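PDB 3N0X: possible substrate binding protein of ABC transporter system from Rhodopseudomonas palustris, which probably binds branched-chain amino acids or related ligands in the periplasm and delivers them to an ABC-type importer. Local coordinates for residues V142-F153 and K199-A210. Sequence-based numbering, arbitrary orientation.
Sequences VTIATLAQDYAF and KPGKKIIWVIWA
Ile144 lies beside Ile204 and reaches on to Trp206, its CG2 4.1 Å from Trp206 CB, on the sheet face where Val142 CG1 also meets Ile204 CD1. Farther along this face, Thr146 CG2 comes to the edge of the indole at Trp206 CE3, while Phe161 of helix 152-165 stacks on that ring and Asn133 takes its NE1. Ala148 CB presses tightly on Ile208 CG2, 3.5 Å away. Ile208 has CG1 anti to its backbone N (chi1 175°), which carries that branch to the Phe153 ring, CG1 lying 3.7 Å from Phe153 CE2. Leu147 and Val207 pair on the other face, where helix 215-221 covers them, Leu219 touching Leu147 and Leu216 touching Val207.

Strands 142-149 and 202-207 run parallel as the central pair of a four-stranded parallel sheet, joined by a ladder of six backbone hydrogen bonds from Thr143 N–Lys202 O to Ile208 N–Leu147 O. The helix-flanked sheet forms the core of one lobe of the two-lobed periplasmic binding protein fold.

Past the ladder, Gln149 takes over the pairing with its side chain. Its CG makes a CH-pi contact over the face of the Trp209 six-membered ring, 3.3 Å from the centroid, and its amide stacks on the indole with the planes 18° apart. The same amide grips the Ala210 backbone twice: OE1 accepts from Ala210 N at 2.9 Å, the donor tilted from the amide carbonyl plane, and NE2 donates to Ala210 O at 3.0 Å. Trp209 NE1 bonds to Gly212 O, which helps to fix the ring against the amide. An alanine in place of Trp209 would remove the indole platform and probably leave the Gln149 amide freer to turn away from Ala210. A water bridges Gln149 N, Gln149 OE1 and Ile208 O where the strands part; at the far end, another water bonds Thr143 OG1, Pro200 O and Lys202 O.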
loop_
_atom_site.group_PDB
_atom_site.type_symbol
_atom_site.label_atom_id
_atom_site.label_comp_id
_atom_site.label_asym_id
_atom_site.label_seq_id
_atom_site.Cartn_x
_atom_site.Cartn_y
_atom_site.Cartn_z
ATOM N N VAL A 142 12.944 23.455 -3.513
ATOM C CA VAL A 142 12.227 22.942 -2.349
ATOM C C VAL A 142 13.218 22.481 -1.271
ATOM O O VAL A 142 14.203 21.800 -1.576
ATOM C CB VAL A 142 11.353 21.747 -2.745
ATOM C CG1 VAL A 142 10.705 21.093 -1.514
ATOM C CG2 VAL A 142 10.272 22.165 -3.769
ATOM N N THR A 143 12.936 22.853 -0.010
ATOM C CA THR A 143 13.677 22.362 1.150
ATOM C C THR A 143 12.680 21.663 2.052
ATOM O O THR A 143 11.605 22.208 2.304
ATOM C CB THR A 143 14.372 23.504 1.915
ATOM O OG1 THR A 143 15.205 24.225 0.975
ATOM C CG2 THR A 143 15.250 22.965 3.080
ATOM N N ILE A 144 13.068 20.478 2.549
ATOM C CA ILE A 144 12.225 19.621 3.336
ATOM C C ILE A 144 12.864 19.355 4.704
ATOM O O ILE A 144 14.081 19.225 4.831
ATOM C CB ILE A 144 11.977 18.297 2.590
ATOM C CG1 ILE A 144 11.120 18.615 1.364
ATOM C CG2 ILE A 144 11.257 17.264 3.479
ATOM C CD1 ILE A 144 11.150 17.616 0.326
ATOM N N ALA A 145 12.025 19.328 5.751
ATOM C CA ALA A 145 12.390 18.752 7.028
ATOM C C ALA A 145 11.431 17.608 7.279
ATOM O O ALA A 145 10.215 17.731 6.996
ATOM C CB ALA A 145 12.236 19.778 8.184
ATOM N N THR A 146 11.919 16.528 7.869
ATOM C CA THR A 146 11.051 15.385 8.118
ATOM C C THR A 146 10.755 15.211 9.615
ATOM O O THR A 146 11.569 15.513 10.469
ATOM C CB THR A 146 11.657 14.064 7.554
ATOM O OG1 THR A 146 12.928 13.799 8.160
ATOM C CG2 THR A 146 11.822 14.115 5.963
ATOM N N LEU A 147 9.561 14.688 9.905
ATOM C CA LEU A 147 9.176 14.304 11.259
ATOM C C LEU A 147 8.714 12.857 11.173
ATOM O O LEU A 147 7.869 12.497 10.342
ATOM C CB LEU A 147 8.035 15.168 11.791
ATOM C CG LEU A 147 7.413 14.778 13.140
ATOM C CD1 LEU A 147 8.466 14.838 14.248
ATOM C CD2 LEU A 147 6.204 15.711 13.434
ATOM N N ALA A 148 9.228 12.047 12.104
ATOM C CA ALA A 148 8.909 10.628 12.175
ATOM C C ALA A 148 8.987 10.185 13.618
ATOM O O ALA A 148 9.584 10.873 14.464
ATOM C CB ALA A 148 9.895 9.804 11.300
ATOM N N GLN A 149 8.370 9.041 13.891
ATOM C CA GLN A 149 8.507 8.344 15.172
ATOM C C GLN A 149 9.849 7.594 15.233
ATOM O O GLN A 149 10.345 7.070 14.218
ATOM C CB GLN A 149 7.360 7.350 15.299
ATOM C CG GLN A 149 5.994 8.025 15.339
ATOM C CD GLN A 149 4.877 7.141 14.887
ATOM O OE1 GLN A 149 4.865 6.628 13.772
ATOM N NE2 GLN A 149 3.923 6.906 15.798
ATOM N N ASP A 150 10.430 7.559 16.434
ATOM C CA ASP A 150 11.738 6.954 16.658
ATOM C C ASP A 150 11.605 5.431 16.793
ATOM O O ASP A 150 11.764 4.859 17.884
ATOM C CB ASP A 150 12.353 7.586 17.915
ATOM C CG ASP A 150 13.817 7.313 18.063
ATOM O OD1 ASP A 150 14.375 6.649 17.144
ATOM O OD2 ASP A 150 14.424 7.794 19.050
ATOM N N TYR A 151 11.344 4.771 15.664
ATOM C CA TYR A 151 11.256 3.293 15.573
ATOM C C TYR A 151 11.452 2.893 14.144
ATOM O O TYR A 151 11.535 3.764 13.275
ATOM C CB TYR A 151 9.974 2.725 16.197
ATOM C CG TYR A 151 8.686 2.838 15.420
ATOM C CD1 TYR A 151 8.355 3.986 14.697
ATOM C CD2 TYR A 151 7.791 1.779 15.415
ATOM C CE1 TYR A 151 7.152 4.071 14.001
ATOM C CE2 TYR A 151 6.619 1.848 14.730
ATOM C CZ TYR A 151 6.283 2.997 14.048
ATOM O OH TYR A 151 5.099 3.040 13.344
ATOM N N ALA A 152 11.597 1.598 13.892
ATOM C CA ALA A 152 12.043 1.174 12.565
ATOM C C ALA A 152 11.166 1.682 11.420
ATOM O O ALA A 152 11.695 2.121 10.390
ATOM C CB ALA A 152 12.187 -0.356 12.490
ATOM N N PHE A 153 9.844 1.620 11.580
ATOM C CA PHE A 153 8.938 2.111 10.535
ATOM C C PHE A 153 9.263 3.547 10.140
ATOM O O PHE A 153 9.367 3.888 8.931
ATOM C CB PHE A 153 7.477 2.020 10.970
ATOM C CG PHE A 153 6.490 2.613 9.949
ATOM C CD1 PHE A 153 6.190 1.911 8.811
ATOM C CD2 PHE A 153 5.883 3.840 10.168
ATOM C CE1 PHE A 153 5.309 2.434 7.847
ATOM C CE2 PHE A 153 4.978 4.388 9.218
ATOM C CZ PHE A 153 4.701 3.653 8.045
ATOM N N LYS A 199 14.919 29.779 4.970
ATOM C CA LYS A 199 15.330 29.243 3.683
ATOM C C LYS A 199 14.608 29.986 2.569
ATOM O O LYS A 199 13.435 30.404 2.725
ATOM C CB LYS A 199 14.949 27.756 3.575
ATOM C CG LYS A 199 15.547 26.821 4.619
ATOM C CD LYS A 199 17.025 26.610 4.507
ATOM C CE LYS A 199 17.515 25.722 5.672
ATOM N NZ LYS A 199 18.996 25.657 5.780
ATOM N N PRO A 200 15.275 30.148 1.430
ATOM C CA PRO A 200 14.557 30.703 0.294
ATOM C C PRO A 200 13.688 29.607 -0.342
ATOM O O PRO A 200 13.768 28.440 0.079
ATOM C CB PRO A 200 15.680 31.070 -0.667
ATOM C CG PRO A 200 16.699 29.993 -0.442
ATOM C CD PRO A 200 16.611 29.652 1.050
ATOM N N GLY A 201 12.859 29.957 -1.321
ATOM C CA GLY A 201 12.068 28.949 -2.030
ATOM C C GLY A 201 10.910 28.388 -1.224
ATOM O O GLY A 201 10.351 29.068 -0.345
ATOM N N LYS A 202 10.503 27.163 -1.568
ATOM C CA LYS A 202 9.402 26.505 -0.894
ATOM C C LYS A 202 9.940 25.641 0.227
ATOM O O LYS A 202 10.979 24.998 0.071
ATOM C CB LYS A 202 8.640 25.627 -1.890
ATOM C CG LYS A 202 7.399 24.940 -1.331
ATOM C CD LYS A 202 6.579 24.123 -2.390
ATOM C CE LYS A 202 5.841 25.049 -3.318
ATOM N NZ LYS A 202 4.828 24.277 -4.116
ATOM N N LYS A 203 9.232 25.633 1.341
ATOM C CA LYS A 203 9.634 24.887 2.537
ATOM C C LYS A 203 8.504 23.967 2.947
ATOM O O LYS A 203 7.357 24.409 3.044
ATOM C CB LYS A 203 9.962 25.850 3.650
ATOM C CG LYS A 203 11.180 26.744 3.371
ATOM C CD LYS A 203 10.793 28.126 3.032
ATOM C CE LYS A 203 10.342 28.889 4.239
ATOM N NZ LYS A 203 9.754 30.234 3.871
ATOM N N ILE A 204 8.834 22.704 3.185
ATOM C CA ILE A 204 7.848 21.661 3.472
ATOM C C ILE A 204 8.313 20.801 4.645
ATOM O O ILE A 204 9.485 20.404 4.682
ATOM C CB ILE A 204 7.631 20.734 2.268
ATOM C CG1 ILE A 204 7.295 21.529 0.985
ATOM C CG2 ILE A 204 6.496 19.702 2.570
ATOM C CD1 ILE A 204 7.204 20.646 -0.300
ATOM N N ILE A 205 7.423 20.545 5.590
ATOM C CA ILE A 205 7.632 19.528 6.634
ATOM C C ILE A 205 6.885 18.313 6.113
ATOM O O ILE A 205 5.651 18.374 5.938
ATOM C CB ILE A 205 7.081 19.948 8.026
ATOM C CG1 ILE A 205 7.857 21.176 8.543
ATOM C CG2 ILE A 205 7.126 18.761 8.982
ATOM C CD1 ILE A 205 7.193 21.840 9.736
ATOM N N TRP A 206 7.594 17.202 5.907
ATOM C CA TRP A 206 6.977 15.939 5.491
ATOM C C TRP A 206 6.912 15.028 6.714
ATOM O O TRP A 206 7.922 14.794 7.385
ATOM C CB TRP A 206 7.733 15.275 4.322
ATOM C CG TRP A 206 7.049 14.054 3.855
ATOM C CD1 TRP A 206 5.942 14.017 3.076
ATOM C CD2 TRP A 206 7.393 12.685 4.118
ATOM N NE1 TRP A 206 5.556 12.716 2.836
ATOM C CE2 TRP A 206 6.429 11.869 3.451
ATOM C CE3 TRP A 206 8.415 12.060 4.835
ATOM C CZ2 TRP A 206 6.469 10.472 3.493
ATOM C CZ3 TRP A 206 8.444 10.651 4.870
ATOM C CH2 TRP A 206 7.477 9.885 4.194
ATOM N N VAL A 207 5.713 14.527 6.997
ATOM C CA VAL A 207 5.471 13.693 8.157
ATOM C C VAL A 207 5.219 12.242 7.726
ATOM O O VAL A 207 4.489 11.965 6.737
ATOM C CB VAL A 207 4.274 14.220 8.930
ATOM C CG1 VAL A 207 4.021 13.382 10.215
ATOM C CG2 VAL A 207 4.489 15.698 9.330
ATOM N N ILE A 208 5.804 11.315 8.479
ATOM C CA ILE A 208 5.478 9.912 8.356
ATOM C C ILE A 208 5.061 9.501 9.778
ATOM O O ILE A 208 5.795 9.736 10.744
ATOM C CB ILE A 208 6.611 9.025 7.771
ATOM C CG1 ILE A 208 6.193 7.549 7.799
ATOM C CG2 ILE A 208 7.919 9.239 8.524
ATOM C CD1 ILE A 208 7.161 6.601 7.093
ATOM N N TRP A 209 3.895 8.892 9.902
ATOM C CA TRP A 209 3.358 8.591 11.235
ATOM C C TRP A 209 2.404 7.392 11.138
ATOM O O TRP A 209 1.590 7.315 10.218
ATOM C CB TRP A 209 2.610 9.805 11.801
ATOM C CG TRP A 209 2.543 9.841 13.282
ATOM C CD1 TRP A 209 1.551 9.342 14.086
ATOM C CD2 TRP A 209 3.523 10.399 14.167
ATOM N NE1 TRP A 209 1.842 9.589 15.407
ATOM C CE2 TRP A 209 3.046 10.233 15.494
ATOM C CE3 TRP A 209 4.738 11.063 13.973
ATOM C CZ2 TRP A 209 3.760 10.663 16.592
ATOM C CZ3 TRP A 209 5.429 11.502 15.054
ATOM C CH2 TRP A 209 4.954 11.291 16.366
ATOM N N ALA A 210 2.470 6.509 12.120
ATOM C CA ALA A 210 1.531 5.378 12.222
ATOM C C ALA A 210 0.855 5.450 13.582
ATOM O O ALA A 210 1.474 5.752 14.578
ATOM C CB ALA A 210 2.280 4.035 12.045
HETATM O O HOH W 1 13.679 25.847 -0.481
HETATM O O HOH W 2 6.833 7.444 12.029
#